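Local coordinates for protein aryl acylamidase (bacterium CSBL00001, PDB 4YJ6) that probably hydrolyses the amide bond of aryl acylamides, releasing an arylamine and a carboxylate, at residues A192-T197 / M403-A408; I311-K316 / D374-T379; W322-A327 / V368-A373. One frame throughout, in Å; residues are numbered along the deposited sequence.

Contact 1 of 3, residues A192-T197 / M403-A408; sequences AAWTNT and MPVRNA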
loop_
_atom_site.group_PDB
_atom_site.type_symbol
_atom_site.label_atom_id
_atom_site.label_comp_id
_atom_site.label_asym_id
_atom_site.label_seq_id
_atom_site.Cartn_x
_atom_site.Cartn_y
_atom_site.Cartn_z
ATOM N N ALA A 192 -5.145 -3.037 1.797
ATOM C CA ALA A 192 -5.431 -2.956 3.228
ATOM C C ALA A 192 -6.965 -2.992 3.457
ATOM O O ALA A 192 -7.463 -3.732 4.314
ATOM C CB ALA A 192 -4.844 -1.660 3.811
ATOM N N ALA A 193 -7.689 -2.175 2.681
ATOM C CA ALA A 193 -9.159 -2.074 2.803
ATOM C C ALA A 193 -9.794 -3.455 2.614
ATOM O O ALA A 193 -10.703 -3.842 3.356
ATOM C CB ALA A 193 -9.701 -1.101 1.747
ATOM N N TRP A 194 -9.351 -4.189 1.599
ATOM C CA TRP A 194 -9.954 -5.513 1.369
ATOM C C TRP A 194 -9.494 -6.613 2.333
ATOM O O TRP A 194 -10.005 -7.716 2.245
ATOM C CB TRP A 194 -9.667 -5.975 -0.062
ATOM C CG TRP A 194 -10.574 -5.371 -1.109
ATOM C CD1 TRP A 194 -11.569 -4.444 -0.912
ATOM C CD2 TRP A 194 -10.568 -5.661 -2.514
ATOM N NE1 TRP A 194 -12.174 -4.147 -2.115
ATOM C CE2 TRP A 194 -11.596 -4.881 -3.108
ATOM C CE3 TRP A 194 -9.817 -6.526 -3.326
ATOM C CZ2 TRP A 194 -11.865 -4.912 -4.474
ATOM C CZ3 TRP A 194 -10.087 -6.561 -4.697
ATOM C CH2 TRP A 194 -11.102 -5.744 -5.253
ATOM N N THR A 195 -8.508 -6.350 3.195
ATOM C CA THR A 195 -7.963 -7.401 4.086
ATOM C C THR A 195 -7.983 -7.047 5.570
ATOM O O THR A 195 -7.332 -7.717 6.377
ATOM C CB THR A 195 -6.505 -7.780 3.705
ATOM O OG1 THR A 195 -5.698 -6.608 3.797
ATOM C CG2 THR A 195 -6.451 -8.337 2.306
ATOM N N ASN A 196 -8.743 -6.023 5.956
ATOM C CA ASN A 196 -8.876 -5.689 7.381
ATOM C C ASN A 196 -7.522 -5.299 7.961
ATOM O O ASN A 196 -7.258 -5.569 9.115
ATOM C CB ASN A 196 -9.457 -6.892 8.204
ATOM C CG ASN A 196 -10.014 -6.475 9.537
ATOM O OD1 ASN A 196 -10.939 -5.668 9.591
ATOM N ND2 ASN A 196 -9.488 -7.043 10.622
ATOM N N THR A 197 -6.665 -4.673 7.152
ATOM C CA THR A 197 -5.405 -4.167 7.678
ATOM C C THR A 197 -5.311 -2.652 7.538
ATOM O O THR A 197 -6.134 -2.019 6.873
ATOM C CB THR A 197 -4.220 -4.866 7.020
ATOM O OG1 THR A 197 -4.360 -4.833 5.593
ATOM C CG2 THR A 197 -4.168 -6.353 7.489
HETATM N N MSE A 403 -16.537 -4.114 -2.952
HETATM C CA MSE A 403 -15.977 -5.210 -2.175
HETATM C C MSE A 403 -15.017 -6.064 -2.993
HETATM O O MSE A 403 -14.939 -5.940 -4.217
HETATM C CB MSE A 403 -17.132 -6.103 -1.678
HETATM C CG MSE A 403 -18.176 -5.360 -0.863
HETATM SE SE MSE A 403 -17.435 -4.552 0.747
HETATM C CE MSE A 403 -16.799 -6.139 1.692
ATOM N N PRO A 404 -14.266 -6.939 -2.312
ATOM C CA PRO A 404 -13.343 -7.811 -3.034
ATOM C C PRO A 404 -14.019 -8.600 -4.154
ATOM O O PRO A 404 -15.210 -8.966 -4.038
ATOM C CB PRO A 404 -12.840 -8.764 -1.936
ATOM C CG PRO A 404 -12.854 -7.957 -0.701
ATOM C CD PRO A 404 -14.135 -7.094 -0.848
ATOM N N VAL A 405 -13.263 -8.820 -5.225
ATOM C CA VAL A 405 -13.692 -9.606 -6.364
ATOM C C VAL A 405 -13.126 -11.020 -6.296
ATOM O O VAL A 405 -12.097 -11.288 -5.657
ATOM C CB VAL A 405 -13.293 -8.951 -7.699
ATOM C CG1 VAL A 405 -13.884 -7.538 -7.791
ATOM C CG2 VAL A 405 -11.744 -8.919 -7.872
ATOM N N ARG A 406 -13.817 -11.944 -6.955
ATOM C CA ARG A 406 -13.313 -13.310 -7.091
ATOM C C ARG A 406 -12.058 -13.368 -7.939
ATOM O O ARG A 406 -11.916 -12.636 -8.919
ATOM C CB ARG A 406 -14.410 -14.210 -7.686
ATOM C CG ARG A 406 -15.682 -14.188 -6.847
ATOM C CD ARG A 406 -16.733 -15.246 -7.252
ATOM N NE ARG A 406 -16.570 -16.444 -6.433
ATOM C CZ ARG A 406 -17.230 -16.702 -5.309
ATOM N NH1 ARG A 406 -18.161 -15.879 -4.852
ATOM N NH2 ARG A 406 -16.953 -17.812 -4.650
ATOM N N ASN A 407 -11.123 -14.244 -7.577
ATOM C CA ASN A 407 -9.967 -14.453 -8.427
ATOM C C ASN A 407 -10.365 -15.038 -9.771
ATOM O O ASN A 407 -11.202 -15.943 -9.819
ATOM C CB ASN A 407 -8.992 -15.395 -7.744
ATOM C CG ASN A 407 -8.513 -14.850 -6.420
ATOM O OD1 ASN A 407 -7.994 -13.729 -6.363
ATOM N ND2 ASN A 407 -8.720 -15.611 -5.349
ATOM N N ALA A 408 -9.815 -14.477 -10.844
ATOM C CA ALA A 408 -9.870 -15.076 -12.175
ATOM C C ALA A 408 -8.916 -16.270 -12.247
ATOM O O ALA A 408 -8.152 -16.517 -11.316
ATOM C CB ALA A 408 -9.493 -14.050 -13.258
#
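Helix 190-195 follows directly on the glycine-rich run of the amidase signature, whose serine corresponds to the nucleophile of well-studied relatives, and it meets loop 403-408 through the indole of Trp-194 laid against Pro-404. The indole CG stands anti to the carbonyl carbon (chi1 -80°), which carries the rings out from the helix and across the loop. Over the six-membered ring sits Pro-404 CA, 3.4 Å from the centroid and only 10° off the ring normal, a CH-pi contact. The proline ring continues this cover over the pyrrole half, with its CG 3.5 Å from Trp-194 CG. The far rim is met by Val-405, whose CG2 lies 4.2 Å from Trp-194 CH2, while Met-403 O approaches CZ2 obliquely at 3.3 Å. Asn-196, with positive phi, leaves the helix in a Schellman motif, and both Thr-195 N and Thr-197 N bond to Ala-192 O. The indole ring also meets that of Trp-430, with the two planes nearly parallel. Proline suits its place because its CA-H and ring C-H groups, polarised by the adjoining nitrogen, can lie against an aromatic face, and its nitrogen carries no hydrogen: Pro-404 N comes within 3.5 Å of Trp-194 NE1 without bonding. The indole N-H is given instead to Cys-402 O, so one flat side chain joins helix to loop both by dispersion and by a polar bond that fixes its rotation.

Contact 2 of 3, residues I311-K316 / D374-T379; sequences IPYSQK and DQLLRT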
loop_
_atom_site.group_PDB
_atom_site.type_symbol
_atom_site.label_atom_id
_atom_site.label_comp_id
_atom_site.label_asym_id
_atom_site.label_seq_id
_atom_site.Cartn_x
_atom_site.Cartn_y
_atom_site.Cartn_z
ATOM N N ILE A 311 -15.924 18.341 -7.317
ATOM C CA ILE A 311 -15.064 17.923 -8.432
ATOM C C ILE A 311 -15.867 18.032 -9.752
ATOM O O ILE A 311 -16.930 17.439 -9.866
ATOM C CB ILE A 311 -14.628 16.464 -8.224
ATOM C CG1 ILE A 311 -13.656 16.363 -7.019
ATOM C CG2 ILE A 311 -13.967 15.940 -9.491
ATOM C CD1 ILE A 311 -13.415 14.902 -6.568
ATOM N N PRO A 312 -15.381 18.814 -10.728
ATOM C CA PRO A 312 -16.191 19.054 -11.941
ATOM C C PRO A 312 -15.923 18.087 -13.086
ATOM O O PRO A 312 -16.559 18.166 -14.149
ATOM C CB PRO A 312 -15.789 20.464 -12.344
ATOM C CG PRO A 312 -14.320 20.511 -11.947
ATOM C CD PRO A 312 -14.253 19.759 -10.629
ATOM N N TYR A 313 -15.007 17.161 -12.860
ATOM C CA TYR A 313 -14.709 16.110 -13.827
ATOM C C TYR A 313 -15.513 14.860 -13.488
ATOM O O TYR A 313 -15.844 14.631 -12.337
ATOM C CB TYR A 313 -13.198 15.774 -13.775
ATOM C CG TYR A 313 -12.338 16.869 -14.384
ATOM C CD1 TYR A 313 -11.786 17.899 -13.597
ATOM C CD2 TYR A 313 -12.054 16.859 -15.751
ATOM C CE1 TYR A 313 -10.986 18.909 -14.183
ATOM C CE2 TYR A 313 -11.241 17.849 -16.341
ATOM C CZ TYR A 313 -10.714 18.865 -15.548
ATOM O OH TYR A 313 -9.937 19.839 -16.175
ATOM N N SER A 314 -15.816 14.033 -14.485
ATOM C CA SER A 314 -16.425 12.742 -14.208
ATOM C C SER A 314 -15.366 11.765 -13.701
ATOM O O SER A 314 -14.170 11.933 -13.940
ATOM C CB SER A 314 -17.051 12.141 -15.472
ATOM O OG SER A 314 -16.030 11.770 -16.371
ATOM N N GLN A 315 -15.810 10.724 -13.018
ATOM C CA GLN A 315 -14.852 9.704 -12.578
ATOM C C GLN A 315 -14.126 8.990 -13.742
ATOM O O GLN A 315 -12.957 8.644 -13.609
ATOM C CB GLN A 315 -15.513 8.731 -11.617
ATOM C CG GLN A 315 -16.754 8.014 -12.174
ATOM C CD GLN A 315 -16.406 6.671 -12.799
ATOM O OE1 GLN A 315 -15.255 6.288 -12.854
ATOM N NE2 GLN A 315 -17.421 5.942 -13.254
ATOM N N LYS A 316 -14.777 8.795 -14.888
ATOM C CA LYS A 316 -14.065 8.283 -16.057
ATOM C C LYS A 316 -12.998 9.237 -16.533
ATOM O O LYS A 316 -11.918 8.804 -16.903
ATOM C CB LYS A 316 -15.027 7.982 -17.234
ATOM C CG LYS A 316 -14.253 7.493 -18.471
ATOM C CD LYS A 316 -15.199 7.022 -19.586
ATOM C CE LYS A 316 -14.475 6.074 -20.575
ATOM N NZ LYS A 316 -13.371 6.706 -21.381
ATOM N N ASP A 374 -4.308 16.768 -18.681
ATOM C CA ASP A 374 -4.270 15.894 -17.507
ATOM C C ASP A 374 -3.726 16.667 -16.301
ATOM O O ASP A 374 -4.193 16.467 -15.178
ATOM C CB ASP A 374 -3.436 14.640 -17.789
ATOM C CG ASP A 374 -4.120 13.720 -18.811
ATOM O OD1 ASP A 374 -5.305 13.953 -19.100
ATOM O OD2 ASP A 374 -3.488 12.797 -19.337
ATOM N N GLN A 375 -2.739 17.525 -16.533
ATOM C CA GLN A 375 -2.182 18.362 -15.470
ATOM C C GLN A 375 -3.202 19.351 -14.923
ATOM O O GLN A 375 -3.232 19.624 -13.717
ATOM C CB GLN A 375 -0.964 19.124 -15.991
ATOM C CG GLN A 375 0.243 18.190 -16.234
ATOM C CD GLN A 375 1.363 18.848 -17.015
ATOM O OE1 GLN A 375 1.215 19.945 -17.531
ATOM N NE2 GLN A 375 2.480 18.156 -17.124
ATOM N N LEU A 376 -4.037 19.914 -15.801
ATOM C CA LEU A 376 -5.125 20.789 -15.360
ATOM C C LEU A 376 -6.155 20.017 -14.521
ATOM O O LEU A 376 -6.609 20.491 -13.502
ATOM C CB LEU A 376 -5.802 21.396 -16.601
ATOM C CG LEU A 376 -7.111 22.152 -16.282
ATOM C CD1 LEU A 376 -6.815 23.357 -15.386
ATOM C CD2 LEU A 376 -7.762 22.610 -17.584
ATOM N N LEU A 377 -6.503 18.808 -14.958
ATOM C CA LEU A 377 -7.418 17.958 -14.199
ATOM C C LEU A 377 -6.841 17.710 -12.801
ATOM O O LEU A 377 -7.526 17.848 -11.804
ATOM C CB LEU A 377 -7.686 16.635 -14.958
ATOM C CG LEU A 377 -8.630 15.613 -14.275
ATOM C CD1 LEU A 377 -9.322 14.709 -15.307
ATOM C CD2 LEU A 377 -7.877 14.720 -13.257
ATOM N N ARG A 378 -5.565 17.346 -12.751
ATOM C CA ARG A 378 -4.913 17.069 -11.491
ATOM C C ARG A 378 -4.943 18.297 -10.577
ATOM O O ARG A 378 -5.209 18.183 -9.379
ATOM C CB ARG A 378 -3.449 16.632 -11.762
ATOM C CG ARG A 378 -2.714 16.211 -10.500
ATOM C CD ARG A 378 -1.290 15.840 -10.840
ATOM N NE ARG A 378 -0.573 15.377 -9.651
ATOM C CZ ARG A 378 0.687 14.988 -9.679
ATOM N NH1 ARG A 378 1.324 14.955 -10.841
ATOM N NH2 ARG A 378 1.285 14.589 -8.560
ATOM N N THR A 379 -4.668 19.457 -11.154
ATOM C CA THR A 379 -4.670 20.714 -10.396
ATOM C C THR A 379 -6.056 20.948 -9.796
ATOM O O THR A 379 -6.205 21.302 -8.645
ATOM C CB THR A 379 -4.320 21.910 -11.308
ATOM O OG1 THR A 379 -2.992 21.752 -11.839
ATOM C CG2 THR A 379 -4.423 23.231 -10.517
#
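With CG anti to the carbonyl carbon (chi1 -72°) and its ring turned almost square to the chain (chi2 93°), Tyr-313 lays one face over Leu-377, whose own CG stands opposite the backbone N (chi1 179°), which brings it up against that face. Leu-377 CG lies 3.7 Å from the centroid of the Tyr-313 ring, almost on the ring normal, making a CH-pi contact. The branch CD1 leans to one side and comes within 3.5 Å of Tyr-313 CD2, whereas the leucine backbone runs past the phenol end on the same side, CA being 3.7 Å from CE1 of the tyrosine. Beyond this the side chain of Leu-376 crosses the tyrosine at about a right angle, its CG 3.7 Å from Tyr-313 OH. Tyrosine fits a partly exposed place like this one, since its broad ring covers a buried leucine while the hydroxyl reaches the exposed rim of the helix. Were the tyrosine replaced by an alanine, the Leu-377 branch would probably lose its aromatic cover and a gap would open between the loop and the helix. Just after the tyrosine, Ser-314 is the N-cap of helix 315-339, and Gln-317 OE1 bonds back to Ser-314 N in the manner of a capping box. Tyr-313 also touches Met-318 and Thr-380, so the tyrosine side chain, just ahead of helix 315-339, meets both the first turn of that helix and the flank of helix 368-389.

Contact 3 of 3, residues W322-A327 / V368-A373; sequences WCRMIA and VQQISA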
loop_
_atom_site.group_PDB
_atom_site.type_symbol
_atom_site.label_atom_id
_atom_site.label_comp_id
_atom_site.label_asym_id
_atom_site.label_seq_id
_atom_site.Cartn_x
_atom_site.Cartn_y
_atom_site.Cartn_z
ATOM N N TRP A 322 -5.437 9.436 -14.872
ATOM C CA TRP A 322 -4.497 8.624 -14.048
ATOM C C TRP A 322 -3.782 7.562 -14.863
ATOM O O TRP A 322 -2.547 7.424 -14.794
ATOM C CB TRP A 322 -5.256 7.938 -12.908
ATOM C CG TRP A 322 -4.305 7.187 -11.951
ATOM C CD1 TRP A 322 -3.664 7.707 -10.844
ATOM C CD2 TRP A 322 -3.923 5.813 -12.018
ATOM N NE1 TRP A 322 -2.906 6.740 -10.248
ATOM C CE2 TRP A 322 -3.047 5.566 -10.944
ATOM C CE3 TRP A 322 -4.213 4.765 -12.911
ATOM C CZ2 TRP A 322 -2.473 4.319 -10.722
ATOM C CZ3 TRP A 322 -3.651 3.534 -12.704
ATOM C CH2 TRP A 322 -2.773 3.308 -11.611
ATOM N N CYS A 323 -4.535 6.833 -15.686
ATOM C CA CYS A 323 -3.924 5.793 -16.511
ATOM C C CYS A 323 -2.893 6.357 -17.459
ATOM O O CYS A 323 -1.827 5.764 -17.643
ATOM C CB CYS A 323 -4.999 5.028 -17.310
ATOM S SG CYS A 323 -6.023 3.929 -16.283
ATOM N N ARG A 324 -3.190 7.492 -18.095
ATOM C CA ARG A 324 -2.196 8.081 -18.972
ATOM C C ARG A 324 -0.954 8.541 -18.196
ATOM O O ARG A 324 0.172 8.363 -18.661
ATOM C CB ARG A 324 -2.795 9.269 -19.744
ATOM C CG ARG A 324 -3.734 8.832 -20.897
ATOM C CD ARG A 324 -4.136 10.034 -21.755
ATOM N NE ARG A 324 -4.965 10.969 -20.986
ATOM C CZ ARG A 324 -6.292 10.955 -20.918
ATOM N NH1 ARG A 324 -7.032 10.047 -21.599
ATOM N NH2 ARG A 324 -6.904 11.848 -20.151
HETATM N N MSE A 325 -1.151 9.164 -17.029
HETATM C CA MSE A 325 -0.002 9.621 -16.244
HETATM C C MSE A 325 0.910 8.490 -15.790
HETATM O O MSE A 325 2.131 8.642 -15.819
HETATM C CB MSE A 325 -0.507 10.414 -15.031
HETATM C CG MSE A 325 -1.034 11.702 -15.485
HETATM SE SE MSE A 325 -2.008 12.425 -13.963
HETATM C CE MSE A 325 -0.602 12.654 -12.717
ATOM N N ILE A 326 0.339 7.361 -15.379
ATOM C CA ILE A 326 1.139 6.189 -14.991
ATOM C C ILE A 326 1.782 5.536 -16.220
ATOM O O ILE A 326 2.906 5.007 -16.189
ATOM C CB ILE A 326 0.219 5.127 -14.289
ATOM C CG1 ILE A 326 -0.225 5.667 -12.931
ATOM C CG2 ILE A 326 0.957 3.748 -14.150
ATOM C CD1 ILE A 326 0.833 5.451 -11.813
ATOM N N ALA A 327 1.052 5.563 -17.322
ATOM C CA ALA A 327 1.518 4.884 -18.527
ATOM C C ALA A 327 2.799 5.524 -19.090
ATOM O O ALA A 327 3.603 4.826 -19.657
ATOM C CB ALA A 327 0.392 4.891 -19.611
ATOM N N VAL A 368 1.423 17.095 -26.222
ATOM C CA VAL A 368 1.648 18.018 -25.129
ATOM C C VAL A 368 0.287 18.592 -24.687
ATOM O O VAL A 368 0.102 18.856 -23.514
ATOM C CB VAL A 368 2.687 19.123 -25.506
ATOM C CG1 VAL A 368 2.182 19.992 -26.645
ATOM C CG2 VAL A 368 3.051 19.986 -24.299
ATOM N N GLN A 369 -0.655 18.745 -25.613
ATOM C CA GLN A 369 -2.000 19.219 -25.249
ATOM C C GLN A 369 -2.662 18.236 -24.282
ATOM O O GLN A 369 -3.279 18.650 -23.312
ATOM C CB GLN A 369 -2.866 19.414 -26.491
ATOM C CG GLN A 369 -2.414 20.603 -27.363
ATOM C CD GLN A 369 -1.197 20.294 -28.246
ATOM O OE1 GLN A 369 -0.876 19.134 -28.524
ATOM N NE2 GLN A 369 -0.510 21.349 -28.684
ATOM N N GLN A 370 -2.521 16.934 -24.543
ATOM C CA GLN A 370 -3.135 15.934 -23.682
ATOM C C GLN A 370 -2.465 15.898 -22.314
ATOM O O GLN A 370 -3.139 15.768 -21.281
ATOM C CB GLN A 370 -3.054 14.532 -24.307
ATOM C CG GLN A 370 -3.702 13.454 -23.441
ATOM C CD GLN A 370 -5.204 13.630 -23.358
ATOM O OE1 GLN A 370 -5.925 13.281 -24.297
ATOM N NE2 GLN A 370 -5.686 14.191 -22.249
ATOM N N ILE A 371 -1.136 15.961 -22.308
ATOM C CA ILE A 371 -0.385 16.041 -21.065
ATOM C C ILE A 371 -0.860 17.231 -20.237
ATOM O O ILE A 371 -1.139 17.094 -19.039
ATOM C CB ILE A 371 1.134 16.161 -21.361
ATOM C CG1 ILE A 371 1.652 14.837 -21.915
ATOM C CG2 ILE A 371 1.893 16.545 -20.083
ATOM C CD1 ILE A 371 3.070 14.964 -22.462
ATOM N N SER A 372 -1.043 18.371 -20.898
ATOM C CA SER A 372 -1.438 19.604 -20.209
ATOM C C SER A 372 -2.849 19.472 -19.662
ATOM O O SER A 372 -3.146 19.951 -18.581
ATOM C CB SER A 372 -1.351 20.821 -21.156
ATOM O OG SER A 372 -0.013 20.996 -21.601
ATOM N N ALA A 373 -3.732 18.841 -20.430
ATOM C CA ALA A 373 -5.107 18.674 -19.981
ATOM C C ALA A 373 -5.146 17.801 -18.722
ATOM O O ALA A 373 -5.930 18.057 -17.808
ATOM C CB ALA A 373 -5.944 18.065 -21.084
#
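Arg-324 and Gln-370 make the whole of the close packing here: the guanidinium and the side-chain amide are stacked, their planes 28° apart, while the two side chains cross at about a right angle. The amide carbon Gln-370 CD lies over one face of the guanidinium, toward its rim, 3.6 Å from Arg-324 NE. Gln-370 NE2 comes within 3.4 Å of Arg-324 NH2, but two donors cannot bond to each other. Both look instead to the carboxylate of Asp-374, where OD1 takes a salt bridge from the arginine and a weak hydrogen bond from the glutamine. The glutamine reaches this place by a bend at chi2 (68°), the arginine by one at chi3 (-66°), and their aliphatic parts also touch, Arg-324 CD lying 3.8 Å from Gln-370 CG. Long side chains with flat, polar ends suit such a partly exposed place, since their aliphatic parts can touch while the polar ends share a carboxylate. The other side of helix 368-389 is loose by comparison: Val-368, Gln-369 and Ser-372 are exposed, and Ser-372 turns its hydroxyl back on its own helix, OG donating to Val-368 O at 2.9 Å. That donor stands above the carbonyl plane, with Ser-372 N bonding from the opposite face. Around the arginine, Trp-359 and Val-363 of helix 354-363 pack against its side chain, so the stack lies where helices 315-339, 354-363 and 368-389 come together, while Trp-322 and Met-325 turn to Phe-438 of helix 434-439.

Contacts 2 and 3 follow one another along helix 368-389, the first against the loop leading into helix 315-339, the second against that helix itself, with centres about 11 Å apart. They touch directly: Asp-374 OD1 of contact 2 forms a 2.8 Å salt bridge with Arg-324 NH2 of contact 3, and Arg-378 NH1 packs 3.5 Å from Met-325 CE. Contact 1 lies apart, its centre about 27 Å from that of contact 2 and about 29 Å from that of contact 3, with nearest atoms about 14 Å away in each case. It is the one next to the signature run, whereas the other two join peripheral helices within the chain between its segments.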